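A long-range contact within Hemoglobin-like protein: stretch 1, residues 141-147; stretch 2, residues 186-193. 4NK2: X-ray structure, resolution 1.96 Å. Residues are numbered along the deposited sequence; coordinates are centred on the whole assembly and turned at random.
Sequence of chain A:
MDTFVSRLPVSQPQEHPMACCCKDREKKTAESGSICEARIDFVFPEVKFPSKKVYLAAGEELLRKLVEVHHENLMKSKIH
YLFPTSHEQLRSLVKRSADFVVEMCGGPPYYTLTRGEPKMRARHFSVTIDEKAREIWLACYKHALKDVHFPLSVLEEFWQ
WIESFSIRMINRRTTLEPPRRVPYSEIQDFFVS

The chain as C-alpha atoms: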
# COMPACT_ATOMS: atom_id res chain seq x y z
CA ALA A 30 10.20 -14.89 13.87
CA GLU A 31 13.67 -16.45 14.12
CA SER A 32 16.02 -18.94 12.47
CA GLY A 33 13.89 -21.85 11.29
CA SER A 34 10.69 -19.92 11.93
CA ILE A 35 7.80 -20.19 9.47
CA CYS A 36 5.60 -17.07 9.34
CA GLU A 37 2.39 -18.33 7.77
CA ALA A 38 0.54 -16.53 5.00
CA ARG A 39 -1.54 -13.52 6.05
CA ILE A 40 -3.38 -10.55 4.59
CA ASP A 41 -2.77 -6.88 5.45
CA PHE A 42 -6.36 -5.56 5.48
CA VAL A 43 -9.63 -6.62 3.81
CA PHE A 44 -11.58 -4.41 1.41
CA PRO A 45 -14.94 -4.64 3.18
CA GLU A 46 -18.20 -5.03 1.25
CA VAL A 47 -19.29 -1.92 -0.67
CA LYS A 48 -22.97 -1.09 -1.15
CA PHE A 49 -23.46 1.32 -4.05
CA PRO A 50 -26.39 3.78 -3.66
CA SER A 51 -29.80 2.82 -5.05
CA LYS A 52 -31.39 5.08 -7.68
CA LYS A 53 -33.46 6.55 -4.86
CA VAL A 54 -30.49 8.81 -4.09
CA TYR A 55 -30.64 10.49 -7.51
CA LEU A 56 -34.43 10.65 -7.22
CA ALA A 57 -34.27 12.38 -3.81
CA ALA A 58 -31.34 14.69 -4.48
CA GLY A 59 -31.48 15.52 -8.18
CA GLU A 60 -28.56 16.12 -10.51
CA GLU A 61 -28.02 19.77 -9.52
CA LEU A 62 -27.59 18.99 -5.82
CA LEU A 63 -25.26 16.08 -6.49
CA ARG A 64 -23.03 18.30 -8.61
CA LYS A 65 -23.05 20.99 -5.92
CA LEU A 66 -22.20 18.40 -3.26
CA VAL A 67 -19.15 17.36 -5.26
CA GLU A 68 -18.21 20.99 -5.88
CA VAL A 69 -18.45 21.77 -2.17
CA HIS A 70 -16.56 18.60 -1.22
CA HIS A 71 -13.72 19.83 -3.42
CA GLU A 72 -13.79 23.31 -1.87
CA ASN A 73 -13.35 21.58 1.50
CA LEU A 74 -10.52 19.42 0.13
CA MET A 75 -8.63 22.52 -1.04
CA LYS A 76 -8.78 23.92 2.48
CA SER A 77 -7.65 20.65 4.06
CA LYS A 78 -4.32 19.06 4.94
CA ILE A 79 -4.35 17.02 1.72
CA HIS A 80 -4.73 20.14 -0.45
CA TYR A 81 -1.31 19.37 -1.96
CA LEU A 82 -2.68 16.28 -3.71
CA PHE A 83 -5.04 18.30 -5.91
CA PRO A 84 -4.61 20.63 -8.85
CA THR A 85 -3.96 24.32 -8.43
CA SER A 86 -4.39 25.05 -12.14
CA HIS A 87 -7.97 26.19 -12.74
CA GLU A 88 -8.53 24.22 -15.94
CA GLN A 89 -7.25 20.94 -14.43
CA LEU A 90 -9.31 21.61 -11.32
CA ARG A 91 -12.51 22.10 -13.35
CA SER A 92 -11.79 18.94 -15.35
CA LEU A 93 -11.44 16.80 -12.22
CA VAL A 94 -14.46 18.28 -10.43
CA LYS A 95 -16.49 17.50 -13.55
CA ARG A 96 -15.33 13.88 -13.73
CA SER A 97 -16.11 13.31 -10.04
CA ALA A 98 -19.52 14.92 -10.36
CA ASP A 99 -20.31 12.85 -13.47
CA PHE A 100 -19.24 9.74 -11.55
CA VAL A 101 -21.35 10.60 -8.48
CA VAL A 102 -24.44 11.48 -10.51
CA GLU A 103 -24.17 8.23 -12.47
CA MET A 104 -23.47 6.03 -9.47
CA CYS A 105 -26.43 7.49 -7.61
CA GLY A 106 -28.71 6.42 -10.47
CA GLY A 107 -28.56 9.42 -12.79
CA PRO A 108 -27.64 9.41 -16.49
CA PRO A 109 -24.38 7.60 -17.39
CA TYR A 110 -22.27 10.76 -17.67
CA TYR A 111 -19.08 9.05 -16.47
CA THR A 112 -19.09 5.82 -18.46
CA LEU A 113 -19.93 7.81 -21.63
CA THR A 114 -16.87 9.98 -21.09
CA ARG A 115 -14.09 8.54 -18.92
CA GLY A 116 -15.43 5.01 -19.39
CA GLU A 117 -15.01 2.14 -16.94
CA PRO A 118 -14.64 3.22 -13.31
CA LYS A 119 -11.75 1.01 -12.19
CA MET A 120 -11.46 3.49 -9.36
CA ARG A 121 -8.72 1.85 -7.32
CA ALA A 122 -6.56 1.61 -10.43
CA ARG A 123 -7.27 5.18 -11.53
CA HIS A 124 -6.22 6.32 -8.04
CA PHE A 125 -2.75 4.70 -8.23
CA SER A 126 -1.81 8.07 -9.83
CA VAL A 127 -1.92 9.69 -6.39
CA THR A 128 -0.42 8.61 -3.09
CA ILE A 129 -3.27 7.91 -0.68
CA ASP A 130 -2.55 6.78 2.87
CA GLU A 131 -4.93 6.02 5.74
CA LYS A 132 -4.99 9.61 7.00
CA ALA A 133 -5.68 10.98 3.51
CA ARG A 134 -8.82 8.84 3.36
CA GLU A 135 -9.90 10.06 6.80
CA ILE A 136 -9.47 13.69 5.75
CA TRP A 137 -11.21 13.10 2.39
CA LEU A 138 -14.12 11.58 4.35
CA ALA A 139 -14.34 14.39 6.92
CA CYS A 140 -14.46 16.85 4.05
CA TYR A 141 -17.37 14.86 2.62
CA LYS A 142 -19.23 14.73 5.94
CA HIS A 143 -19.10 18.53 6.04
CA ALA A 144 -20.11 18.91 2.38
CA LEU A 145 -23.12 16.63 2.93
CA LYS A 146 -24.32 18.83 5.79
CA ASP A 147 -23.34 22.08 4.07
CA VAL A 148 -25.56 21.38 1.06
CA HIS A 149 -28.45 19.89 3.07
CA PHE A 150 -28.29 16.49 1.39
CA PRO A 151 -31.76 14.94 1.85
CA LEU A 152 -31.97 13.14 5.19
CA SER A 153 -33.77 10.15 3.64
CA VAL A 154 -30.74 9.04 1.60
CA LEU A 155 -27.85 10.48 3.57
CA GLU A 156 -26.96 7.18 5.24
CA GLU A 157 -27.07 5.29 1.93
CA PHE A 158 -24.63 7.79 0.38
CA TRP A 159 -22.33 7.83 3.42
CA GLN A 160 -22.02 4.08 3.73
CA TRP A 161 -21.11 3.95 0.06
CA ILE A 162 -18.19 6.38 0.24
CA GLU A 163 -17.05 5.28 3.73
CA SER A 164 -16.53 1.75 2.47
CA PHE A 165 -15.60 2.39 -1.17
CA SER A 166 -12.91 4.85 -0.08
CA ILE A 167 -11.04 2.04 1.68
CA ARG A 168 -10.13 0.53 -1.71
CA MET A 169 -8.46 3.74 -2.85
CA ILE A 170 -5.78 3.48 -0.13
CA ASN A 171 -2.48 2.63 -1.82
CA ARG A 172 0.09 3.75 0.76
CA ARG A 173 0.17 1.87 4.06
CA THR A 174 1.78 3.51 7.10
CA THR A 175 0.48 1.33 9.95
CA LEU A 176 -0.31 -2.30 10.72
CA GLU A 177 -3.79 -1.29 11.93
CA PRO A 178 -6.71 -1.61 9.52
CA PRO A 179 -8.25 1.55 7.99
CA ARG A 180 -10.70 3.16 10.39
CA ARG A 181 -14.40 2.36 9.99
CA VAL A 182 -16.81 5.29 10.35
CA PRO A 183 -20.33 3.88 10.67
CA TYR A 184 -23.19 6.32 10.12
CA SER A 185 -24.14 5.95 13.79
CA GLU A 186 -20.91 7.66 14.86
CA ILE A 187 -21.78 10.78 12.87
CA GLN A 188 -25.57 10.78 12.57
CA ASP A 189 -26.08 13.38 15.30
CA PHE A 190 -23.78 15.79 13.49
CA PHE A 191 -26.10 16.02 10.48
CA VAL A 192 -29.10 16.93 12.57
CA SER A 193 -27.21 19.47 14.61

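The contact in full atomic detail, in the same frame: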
# COMPACT_ATOMS: atom_id res chain seq x y z
N TYR A 141 -16.10 15.24 3.24
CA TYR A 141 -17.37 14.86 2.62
C TYR A 141 -18.50 14.98 3.62
O TYR A 141 -19.61 15.43 3.28
CB TYR A 141 -17.29 13.45 2.06
CG TYR A 141 -17.72 13.36 0.62
CD1 TYR A 141 -16.92 12.72 -0.32
CD2 TYR A 141 -18.93 13.89 0.19
CE1 TYR A 141 -17.30 12.61 -1.64
CE2 TYR A 141 -19.32 13.79 -1.13
CZ TYR A 141 -18.49 13.15 -2.04
OH TYR A 141 -18.86 13.04 -3.37
N LYS A 142 -18.24 14.57 4.86
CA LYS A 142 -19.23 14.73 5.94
C LYS A 142 -19.68 16.18 6.01
O LYS A 142 -20.89 16.48 6.03
CB LYS A 142 -18.63 14.30 7.28
CG LYS A 142 -19.63 14.35 8.46
CD LYS A 142 -18.95 14.06 9.80
CE LYS A 142 -18.08 15.22 10.25
NZ LYS A 142 -17.52 15.01 11.62
N HIS A 143 -18.73 17.11 6.04
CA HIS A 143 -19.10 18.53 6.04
C HIS A 143 -19.85 18.98 4.79
O HIS A 143 -20.84 19.72 4.90
CB HIS A 143 -17.88 19.42 6.31
CG HIS A 143 -17.44 19.39 7.74
ND1 HIS A 143 -16.48 18.52 8.20
CD2 HIS A 143 -17.88 20.08 8.82
CE1 HIS A 143 -16.32 18.70 9.50
NE2 HIS A 143 -17.16 19.64 9.90
N ALA A 144 -19.39 18.56 3.61
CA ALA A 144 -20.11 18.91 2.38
C ALA A 144 -21.57 18.45 2.45
O ALA A 144 -22.48 19.20 2.08
CB ALA A 144 -19.42 18.34 1.14
N LEU A 145 -21.78 17.21 2.88
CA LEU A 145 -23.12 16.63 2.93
C LEU A 145 -24.04 17.50 3.78
O LEU A 145 -25.19 17.76 3.40
CB LEU A 145 -23.06 15.20 3.50
CG LEU A 145 -22.56 14.16 2.49
CD1 LEU A 145 -22.17 12.83 3.15
CD2 LEU A 145 -23.62 13.93 1.42
N LYS A 146 -23.53 17.96 4.92
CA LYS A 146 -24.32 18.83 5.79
C LYS A 146 -24.48 20.23 5.17
O LYS A 146 -25.59 20.81 5.19
CB LYS A 146 -23.68 18.95 7.18
CG LYS A 146 -24.38 19.98 8.07
CD LYS A 146 -24.05 19.81 9.54
CE LYS A 146 -25.10 20.55 10.39
NZ LYS A 146 -24.90 20.39 11.85
N ASP A 147 -23.39 20.75 4.64
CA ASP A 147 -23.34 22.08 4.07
C ASP A 147 -24.39 22.29 2.98
O ASP A 147 -24.94 23.36 2.86
CB ASP A 147 -21.95 22.39 3.49
OD1 ASP A 147 -19.67 22.28 4.18
OD2 ASP A 147 -21.14 22.83 5.71
N GLU A 186 -21.91 6.81 14.22
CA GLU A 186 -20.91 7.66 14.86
C GLU A 186 -21.08 9.13 14.51
O GLU A 186 -20.68 9.99 15.26
CB GLU A 186 -19.51 7.21 14.48
CG GLU A 186 -18.40 8.02 15.09
CD GLU A 186 -17.04 7.51 14.70
OE1 GLU A 186 -16.94 6.36 14.26
OE2 GLU A 186 -16.07 8.25 14.82
N ILE A 187 -21.67 9.40 13.36
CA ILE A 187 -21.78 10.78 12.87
C ILE A 187 -23.21 11.27 12.65
O ILE A 187 -23.41 12.40 12.22
CB ILE A 187 -21.01 10.97 11.54
CG1 ILE A 187 -21.66 10.15 10.43
CG2 ILE A 187 -19.54 10.58 11.70
CD1 ILE A 187 -20.94 10.25 9.07
N GLN A 188 -24.20 10.43 12.93
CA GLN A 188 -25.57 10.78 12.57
C GLN A 188 -26.08 12.03 13.29
O GLN A 188 -26.84 12.82 12.70
CB GLN A 188 -26.54 9.60 12.79
CG GLN A 188 -26.57 9.05 14.21
CD GLN A 188 -27.35 7.74 14.28
OE1 GLN A 188 -28.12 7.40 13.37
NE2 GLN A 188 -27.14 7.00 15.35
N ASP A 189 -25.65 12.22 14.53
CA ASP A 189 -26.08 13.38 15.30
C ASP A 189 -25.59 14.67 14.65
O ASP A 189 -26.30 15.67 14.61
CB ASP A 189 -25.60 13.28 16.74
CG ASP A 189 -26.32 12.19 17.52
OD1 ASP A 189 -26.03 12.04 18.73
OD2 ASP A 189 -27.19 11.49 16.94
N PHE A 190 -24.37 14.63 14.13
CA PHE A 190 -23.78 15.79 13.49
C PHE A 190 -24.66 16.39 12.39
O PHE A 190 -24.71 17.61 12.22
CB PHE A 190 -22.40 15.43 12.91
CG PHE A 190 -21.89 16.42 11.90
CD1 PHE A 190 -21.26 17.59 12.31
CD2 PHE A 190 -22.01 16.16 10.54
CE1 PHE A 190 -20.77 18.51 11.37
CE2 PHE A 190 -21.53 17.07 9.59
CZ PHE A 190 -20.90 18.24 10.02
N PHE A 191 -25.34 15.54 11.63
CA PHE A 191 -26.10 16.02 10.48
C PHE A 191 -27.38 16.73 10.88
O PHE A 191 -27.98 17.45 10.08
CB PHE A 191 -26.44 14.88 9.52
CG PHE A 191 -25.25 14.33 8.81
CD1 PHE A 191 -24.56 15.11 7.90
CD2 PHE A 191 -24.82 13.04 9.05
CE1 PHE A 191 -23.45 14.61 7.24
CE2 PHE A 191 -23.72 12.53 8.40
CZ PHE A 191 -23.04 13.32 7.49
N VAL A 192 -27.78 16.52 12.12
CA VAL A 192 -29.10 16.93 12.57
C VAL A 192 -28.91 17.96 13.69
O VAL A 192 -29.87 18.44 14.31
CB VAL A 192 -29.91 15.68 12.94
CG1 VAL A 192 -30.23 15.62 14.40
CG2 VAL A 192 -31.14 15.58 12.06
N SER A 193 -27.65 18.30 13.89
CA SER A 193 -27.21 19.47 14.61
C SER A 193 -26.26 19.13 15.72
O SER A 193 -25.08 19.35 15.59
CB SER A 193 -28.38 20.29 15.14
OG SER A 193 -28.08 21.67 15.08
OXT SER A 193 -26.67 18.57 16.75

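What does the aromatic ring of Phe190 do at the centre of this contact? It sits between two lysines that lie one turn apart on the helix of residues 141-147. Lys142 crosses one face of the ring, with its CE 4.0 Å from the centroid of the Phe190 ring, and Lys146 crosses the opposite face, with its CD 3.9 Å from the same centroid. Both are CH-pi contacts, made by methylene groups whose hydrogens are polarised by the nearby ammonium. The charged ends also lie over the faces: Lys142 NZ is 4.6 Å and Lys146 NZ 4.7 Å from the centroid of the Phe190 ring, both close to the ring normal, so each makes a cation-pi interaction. Lysine suits both places because its long chain can cover an aromatic face with carbon and still leave its amine over the ring. Phe190 directs its CA-to-CB bond toward the helix, and its chi1 in the t well helps set the ring between the two chains.

Where is there a conventional hydrogen bond? Across the two stretches there is one, from Lys146 NZ to Phe190 O, at 2.8 Å. The same lysine therefore meets both the ring of Phe190 and its carbonyl. All four chi angles of Lys146 are t, and this extended chain, starting from a CA-to-CB bond that points toward the other stretch, carries the amine as far as that carbonyl. Phe190 O is well placed to receive it: within its own stretch its one backbone bond is a weak one, from Ser193 N at 3.5 Å, near the end of the chain.

How does His143 add to the aromatic packing? The edge of the Phe190 ring is directed toward the face of the His143 ring, with the planes at 73° and the centroids 5.2 Å apart. The closest atoms of the pair are His143 CD2 and Phe190 CZ, at 3.7 Å. Although its CA-to-CB bond points away from the second stretch, the imidazole at its end comes nearer, and so an exposed residue still contributes. A ring edge meeting a ring face is a common, favourable aromatic arrangement.

What else contributes to the 419 Å² that the contact buries in all, summed over both sides? Much of the remainder belongs to Phe191, whose ring lies against the helix backbone as well as its side chains. Phe191 CE1 is 3.4 Å from Lys142 O, which meets the ring at its edge, where aromatic hydrogens carry a slight positive charge. Lys146 CB also lies at that ring's edge, while the buried Leu145 packs its CB 3.8 Å from Phe191 CE1. Ile187, also buried, adds an aliphatic contact, its CG2 4.0 Å from Lys142 CD. Leu145 and Ile187 suit these buried, apolar places, while the two lysines reach across to Phe190.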